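One contact in two related proteins. Structure 1 is chitin oligosaccahride binding protein NagB1 from Paenibacillus sp., which probably binds N,N'-diacetylchitobiose and N,N',N''-triacetylchitotriose as the extracellular solute-binding component of a sugar uptake system: PDB 7EHP (chain A, 2.01 Å), residues Thr2-His7 and Pro61-Asp66. Structure 2 is chitin oligosaccharide binding protein NagB2 from Paenibacillus sp.: PDB 7EHU (chain B, 1.20 Å), residues Ser31-His36 and Pro90-Asn95. Both blocks share one frame: the second was fitted to the first on N, CA, C and O of the twelve residues, RMSD 0.71 Å. Numbering follows each deposited sequence.

Structure 1 (7EHP); sequences TVSLRH and PPKIFD.
Parallel strands 3-7 and 64-68 lie side by side in the sheet of this solute-binding protein, pairing Leu5 with Ile64 and Arg6 with Phe65; the Asp66 side chain, about 6 Å from a bound NAG, places this end near the sugar site. Where the strands begin, Ser4 OG accepts a hydrogen bond from Lys63 N (2.9 Å). A chi1 of 43° sets that hydroxyl between the backbone N and the carbonyl carbon. Ser4 CB lies 4.1 Å from Pro62 CB. One residue on, Ile64 N donates to Ser4 O (3.0 Å). The Lys63 chain, bent at chi2 and chi4, carries NZ into a long, weak ion pair with Glu296; NZ donates to water 1, which donates to Thr2 O. Pro62 CG sits over one face of the Arg6 guanidinium, 3.6 Å from NH2, while Glu40 and Glu55 hold its charge. Leu5 CG packs on Ile64 CG2 (4.0 Å). Asp66 OD1 accepts a hydrogen bond from Asn284 ND2; OD2 is hydrogen-bonded to Thr8 OG1.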
loop_
_atom_site.group_PDB
_atom_site.type_symbol
_atom_site.label_atom_id
_atom_site.label_comp_id
_atom_site.label_asym_id
_atom_site.label_seq_id
_atom_site.Cartn_x
_atom_site.Cartn_y
_atom_site.Cartn_z
ATOM N N THR A 2 1.836 -25.873 12.571
ATOM C CA THR A 2 3.073 -26.617 12.356
ATOM C C THR A 2 3.769 -26.160 11.069
ATOM O O THR A 2 4.996 -26.145 11.006
ATOM C CB THR A 2 2.815 -28.124 12.305
ATOM O OG1 THR A 2 2.097 -28.511 13.481
ATOM C CG2 THR A 2 4.136 -28.894 12.237
ATOM N N VAL A 3 2.995 -25.783 10.051
ATOM C CA VAL A 3 3.493 -24.942 8.959
ATOM C C VAL A 3 2.886 -23.556 9.160
ATOM O O VAL A 3 1.670 -23.375 9.012
ATOM C CB VAL A 3 3.143 -25.503 7.578
ATOM C CG1 VAL A 3 3.305 -24.417 6.520
ATOM C CG2 VAL A 3 4.039 -26.698 7.241
ATOM N N SER A 4 3.726 -22.578 9.498
ATOM C CA SER A 4 3.251 -21.255 9.881
ATOM C C SER A 4 2.969 -20.398 8.655
ATOM O O SER A 4 3.741 -20.385 7.688
ATOM C CB SER A 4 4.279 -20.567 10.778
ATOM O OG SER A 4 5.588 -20.769 10.278
ATOM N N LEU A 5 1.852 -19.677 8.703
ATOM C CA LEU A 5 1.422 -18.802 7.617
ATOM C C LEU A 5 1.156 -17.440 8.245
ATOM O O LEU A 5 0.099 -17.232 8.842
ATOM C CB LEU A 5 0.178 -19.337 6.908
ATOM C CG LEU A 5 -0.058 -18.815 5.478
ATOM C CD1 LEU A 5 -1.148 -19.607 4.743
ATOM C CD2 LEU A 5 -0.371 -17.336 5.428
ATOM N N ARG A 6 2.101 -16.514 8.091
ATOM C CA ARG A 6 1.980 -15.180 8.675
ATOM C C ARG A 6 1.252 -14.250 7.706
ATOM O O ARG A 6 1.663 -14.093 6.549
ATOM C CB ARG A 6 3.361 -14.623 9.013
ATOM C CG ARG A 6 3.375 -13.114 9.277
ATOM C CD ARG A 6 2.932 -12.781 10.685
ATOM N NE ARG A 6 3.616 -13.579 11.706
ATOM C CZ ARG A 6 4.883 -13.426 12.090
ATOM N NH1 ARG A 6 5.663 -12.484 11.559
ATOM N NH2 ARG A 6 5.373 -14.221 13.026
ATOM N N HIS A 7 0.178 -13.630 8.175
ATOM C CA HIS A 7 -0.601 -12.714 7.356
ATOM C C HIS A 7 -0.949 -11.487 8.189
ATOM O O HIS A 7 -0.820 -11.481 9.419
ATOM C CB HIS A 7 -1.883 -13.383 6.863
ATOM C CG HIS A 7 -2.838 -13.677 7.974
ATOM N ND1 HIS A 7 -3.753 -12.751 8.426
ATOM C CD2 HIS A 7 -2.969 -14.757 8.779
ATOM C CE1 HIS A 7 -4.430 -13.260 9.438
ATOM N NE2 HIS A 7 -3.976 -14.479 9.670
ATOM N N PRO A 61 12.143 -16.915 10.494
ATOM C CA PRO A 61 10.890 -16.346 9.977
ATOM C C PRO A 61 9.820 -17.417 9.879
ATOM O O PRO A 61 10.132 -18.618 9.931
ATOM C CB PRO A 61 11.292 -15.843 8.586
ATOM C CG PRO A 61 12.361 -16.811 8.178
ATOM C CD PRO A 61 13.165 -16.982 9.432
ATOM N N PRO A 62 8.552 -17.037 9.708
ATOM C CA PRO A 62 7.521 -18.045 9.455
ATOM C C PRO A 62 7.841 -18.788 8.170
ATOM O O PRO A 62 8.737 -18.404 7.413
ATOM C CB PRO A 62 6.238 -17.212 9.330
ATOM C CG PRO A 62 6.565 -15.927 10.065
ATOM C CD PRO A 62 7.981 -15.681 9.647
ATOM N N LYS A 63 7.102 -19.874 7.913
ATOM C CA LYS A 63 7.363 -20.613 6.675
ATOM C C LYS A 63 6.766 -19.888 5.471
ATOM O O LYS A 63 7.371 -19.859 4.394
ATOM C CB LYS A 63 6.826 -22.045 6.790
ATOM C CG LYS A 63 7.536 -22.908 7.871
ATOM C CD LYS A 63 9.064 -22.729 7.813
ATOM C CE LYS A 63 9.828 -23.488 8.907
ATOM N NZ LYS A 63 9.246 -23.338 10.278
ATOM N N ILE A 64 5.602 -19.270 5.648
ATOM C CA ILE A 64 4.960 -18.442 4.636
ATOM C C ILE A 64 4.605 -17.122 5.313
ATOM O O ILE A 64 4.089 -17.131 6.435
ATOM C CB ILE A 64 3.690 -19.123 4.073
ATOM C CG1 ILE A 64 4.006 -20.521 3.526
ATOM C CG2 ILE A 64 3.005 -18.238 3.020
ATOM C CD1 ILE A 64 2.797 -21.452 3.517
ATOM N N PHE A 65 4.884 -15.986 4.655
ATOM C CA PHE A 65 4.741 -14.715 5.365
ATOM C C PHE A 65 4.412 -13.562 4.431
ATOM O O PHE A 65 4.951 -13.460 3.326
ATOM C CB PHE A 65 6.005 -14.352 6.156
ATOM C CG PHE A 65 7.284 -14.688 5.446
ATOM C CD1 PHE A 65 7.834 -13.805 4.521
ATOM C CD2 PHE A 65 7.943 -15.880 5.708
ATOM C CE1 PHE A 65 9.023 -14.109 3.869
ATOM C CE2 PHE A 65 9.124 -16.193 5.061
ATOM C CZ PHE A 65 9.665 -15.319 4.147
ATOM N N ASP A 66 3.535 -12.687 4.906
ATOM C CA ASP A 66 3.272 -11.428 4.222
ATOM C C ASP A 66 4.584 -10.670 4.038
ATOM O O ASP A 66 5.275 -10.364 5.016
ATOM C CB ASP A 66 2.269 -10.620 5.041
ATOM C CG ASP A 66 1.783 -9.393 4.319
ATOM O OD1 ASP A 66 2.616 -8.529 3.968
ATOM O OD2 ASP A 66 0.559 -9.301 4.093
HETATM O O HOH W 1 6.579 -24.148 10.840
#

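Structure 2 (7EHU); sequences SLTLRH and PPQIFN.
Strand pairing in parallel, Leu34 with Ile93 and Arg35 with Phe94, brings 31-36 against 90-95. At the start of the pair, Gln92 bends at chi2 (90°) and carries its amide to the neighbouring backbone: OE1 accepts a nearly straight hydrogen bond from Thr33 N (2.8 Å), the donor standing well above the carbonyl plane. Thr33 CB lies 4.3 Å from Pro91 CB. One residue on, Ile93 N donates to Thr33 O (3.2 Å). Gln92 NE2 is hydrogen-bonded to Glu328 and donates to water 2, which donates to Ser31 O. Pro91 CG sits over one face of the Arg35 guanidinium, 3.7 Å from NH2, while Asp69 and Glu84 hold its charge. Leu34 CG packs on Ile93 CG2 (3.8 Å). Asn95, near a bound NAG, accepts a hydrogen bond from Asn316 ND2 at OD1.

Structure 1 against structure 2
The main change is at the start of the strand pair, where a hydroxyl-to-backbone bond gives way to an amide-to-backbone bond running the other way. In structure 1 Lys63(A) N donates to Ser4(A) OG at 2.9 Å. Thr33(B) has no side-chain atom at the place of that OG; its OG1 and CG2 have no counterpart in Ser4(A), and OG1 is 5.7 Å from Gln92(B) N, too far to bond. Gln92(B) OE1 appears to answer: 1.6 Å apart from the place of Ser4(A) OG after superposition, it accepts from Thr33(B) N at 2.8 Å. In structure 1 the nearest like atoms, Ser4(A) N and Lys63(A) NZ, are 5.6 Å apart, too far.

Lys63(A) and Gln92(B) share their course as far as CG, those atoms being 0.3 Å apart. Beyond it, CD, CE and NZ of the lysine go, and with them a positive charge; the neutral amide turns toward the first strand instead. Its NE2 lies 1.1 Å apart from water 1 of structure 1 after superposition, close to where that water was modelled.

At Val3(A)/Leu32(B) the CG1 branch goes and CD2 comes, while CG2 of Val3(A) and CG of Leu32(B) fall 1.1 Å apart and contact with Lys63(A)/Gln92(B) is kept. Leu5(A), Arg6(A), Ile64(A), Phe65(A) and their counterparts Leu34(B), Arg35(B), Ile93(B), Phe94(B) keep their place. From Asp66(A) to Asn95(B), OD1 stays (0.3 Å apart), but OD2 goes and ND2 comes, neither with a counterpart, exchanging a carboxylate for a neutral amide that can also donate.

Structure 2 (7EHU)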
loop_
_atom_site.group_PDB
_atom_site.type_symbol
_atom_site.label_atom_id
_atom_site.label_comp_id
_atom_site.label_asym_id
_atom_site.label_seq_id
_atom_site.Cartn_x
_atom_site.Cartn_y
_atom_site.Cartn_z
ATOM N N SER B 31 3.702 -28.785 10.946
ATOM C CA SER B 31 3.005 -27.560 11.310
ATOM C C SER B 31 3.708 -26.388 10.648
ATOM O O SER B 31 4.934 -26.252 10.759
ATOM C CB SER B 31 2.996 -27.359 12.830
ATOM O OG SER B 31 2.350 -26.142 13.176
ATOM N N LEU B 32 2.938 -25.546 9.963
ATOM C CA LEU B 32 3.478 -24.377 9.277
ATOM C C LEU B 32 2.757 -23.145 9.799
ATOM O O LEU B 32 1.530 -23.140 9.915
ATOM C CB LEU B 32 3.264 -24.486 7.760
ATOM C CG LEU B 32 4.017 -25.646 7.086
ATOM C CD1 LEU B 32 3.149 -26.887 7.053
ATOM C CD2 LEU B 32 4.444 -25.261 5.686
ATOM N N THR B 33 3.509 -22.103 10.110
ATOM C CA THR B 33 2.926 -20.814 10.430
ATOM C C THR B 33 2.787 -19.998 9.158
ATOM O O THR B 33 3.723 -19.899 8.354
ATOM C CB THR B 33 3.773 -20.080 11.458
ATOM O OG1 THR B 33 3.821 -20.887 12.645
ATOM C CG2 THR B 33 3.194 -18.687 11.770
ATOM N N LEU B 34 1.605 -19.420 8.982
ATOM C CA LEU B 34 1.271 -18.585 7.835
ATOM C C LEU B 34 0.990 -17.189 8.380
ATOM O O LEU B 34 -0.076 -16.938 8.958
ATOM C CB LEU B 34 0.075 -19.166 7.084
ATOM C CG LEU B 34 -0.160 -18.649 5.670
ATOM C CD1 LEU B 34 -1.292 -19.440 5.011
ATOM C CD2 LEU B 34 -0.470 -17.145 5.627
ATOM N N ARG B 35 1.975 -16.305 8.230
ATOM C CA ARG B 35 1.885 -14.916 8.656
ATOM C C ARG B 35 1.165 -14.095 7.598
ATOM O O ARG B 35 1.615 -14.020 6.451
ATOM C CB ARG B 35 3.295 -14.371 8.887
ATOM C CG ARG B 35 3.393 -12.866 9.120
ATOM C CD ARG B 35 2.870 -12.397 10.481
ATOM N NE ARG B 35 3.401 -13.225 11.542
ATOM C CZ ARG B 35 4.674 -13.261 11.935
ATOM N NH1 ARG B 35 5.564 -12.470 11.356
ATOM N NH2 ARG B 35 5.068 -14.118 12.867
ATOM N N HIS B 36 0.068 -13.447 7.991
ATOM C CA HIS B 36 -0.698 -12.622 7.073
ATOM C C HIS B 36 -1.058 -11.325 7.789
ATOM O O HIS B 36 -0.917 -11.202 9.017
ATOM C CB HIS B 36 -1.960 -13.339 6.599
ATOM C CG HIS B 36 -2.963 -13.528 7.678
ATOM N ND1 HIS B 36 -3.941 -12.592 7.954
ATOM C CD2 HIS B 36 -3.135 -14.530 8.574
ATOM C CE1 HIS B 36 -4.666 -13.019 8.968
ATOM N NE2 HIS B 36 -4.210 -14.192 9.353
ATOM N N PRO B 90 12.283 -16.904 10.274
ATOM C CA PRO B 90 10.980 -16.413 9.791
ATOM C C PRO B 90 9.927 -17.500 9.885
ATOM O O PRO B 90 10.247 -18.693 9.969
ATOM C CB PRO B 90 11.252 -16.069 8.318
ATOM C CG PRO B 90 12.380 -16.992 7.921
ATOM C CD PRO B 90 13.246 -17.088 9.168
ATOM N N PRO B 91 8.654 -17.131 9.823
ATOM C CA PRO B 91 7.600 -18.129 9.599
ATOM C C PRO B 91 7.846 -18.863 8.287
ATOM O O PRO B 91 8.605 -18.422 7.424
ATOM C CB PRO B 91 6.336 -17.266 9.496
ATOM C CG PRO B 91 6.681 -15.967 10.103
ATOM C CD PRO B 91 8.124 -15.755 9.776
ATOM N N GLN B 92 7.143 -19.977 8.107
ATOM C CA GLN B 92 7.290 -20.737 6.874
ATOM C C GLN B 92 6.732 -19.980 5.670
ATOM O O GLN B 92 7.288 -20.075 4.568
ATOM C CB GLN B 92 6.604 -22.097 7.011
ATOM C CG GLN B 92 7.352 -23.114 7.864
ATOM C CD GLN B 92 6.989 -23.067 9.326
ATOM O OE1 GLN B 92 6.344 -22.141 9.823
ATOM N NE2 GLN B 92 7.292 -24.146 10.012
ATOM N N ILE B 93 5.623 -19.250 5.868
ATOM C CA ILE B 93 4.930 -18.470 4.846
ATOM C C ILE B 93 4.636 -17.111 5.457
ATOM O O ILE B 93 4.195 -17.040 6.607
ATOM C CB ILE B 93 3.590 -19.126 4.433
ATOM C CG1 ILE B 93 3.793 -20.549 3.915
ATOM C CG2 ILE B 93 2.893 -18.258 3.385
ATOM C CD1 ILE B 93 2.503 -21.368 3.878
ATOM N N PHE B 94 4.878 -16.028 4.710
ATOM C CA PHE B 94 4.689 -14.705 5.305
ATOM C C PHE B 94 4.422 -13.644 4.252
ATOM O O PHE B 94 5.029 -13.647 3.178
ATOM C CB PHE B 94 5.919 -14.266 6.141
ATOM C CG PHE B 94 7.227 -14.626 5.492
ATOM C CD1 PHE B 94 7.837 -13.786 4.578
ATOM C CD2 PHE B 94 7.834 -15.847 5.758
ATOM C CE1 PHE B 94 8.992 -14.172 3.928
ATOM C CE2 PHE B 94 8.998 -16.223 5.133
ATOM C CZ PHE B 94 9.588 -15.380 4.233
ATOM N N ASN B 95 3.574 -12.686 4.606
ATOM C CA ASN B 95 3.399 -11.507 3.778
ATOM C C ASN B 95 4.729 -10.752 3.707
ATOM O O ASN B 95 5.366 -10.477 4.732
ATOM C CB ASN B 95 2.304 -10.623 4.366
ATOM C CG ASN B 95 2.042 -9.401 3.516
ATOM O OD1 ASN B 95 2.652 -8.353 3.694
ATOM N ND2 ASN B 95 1.108 -9.517 2.595
HETATM O O HOH W 2 6.281 -24.253 12.723
HETATM O O HOH W 3 7.135 -20.590 12.747
#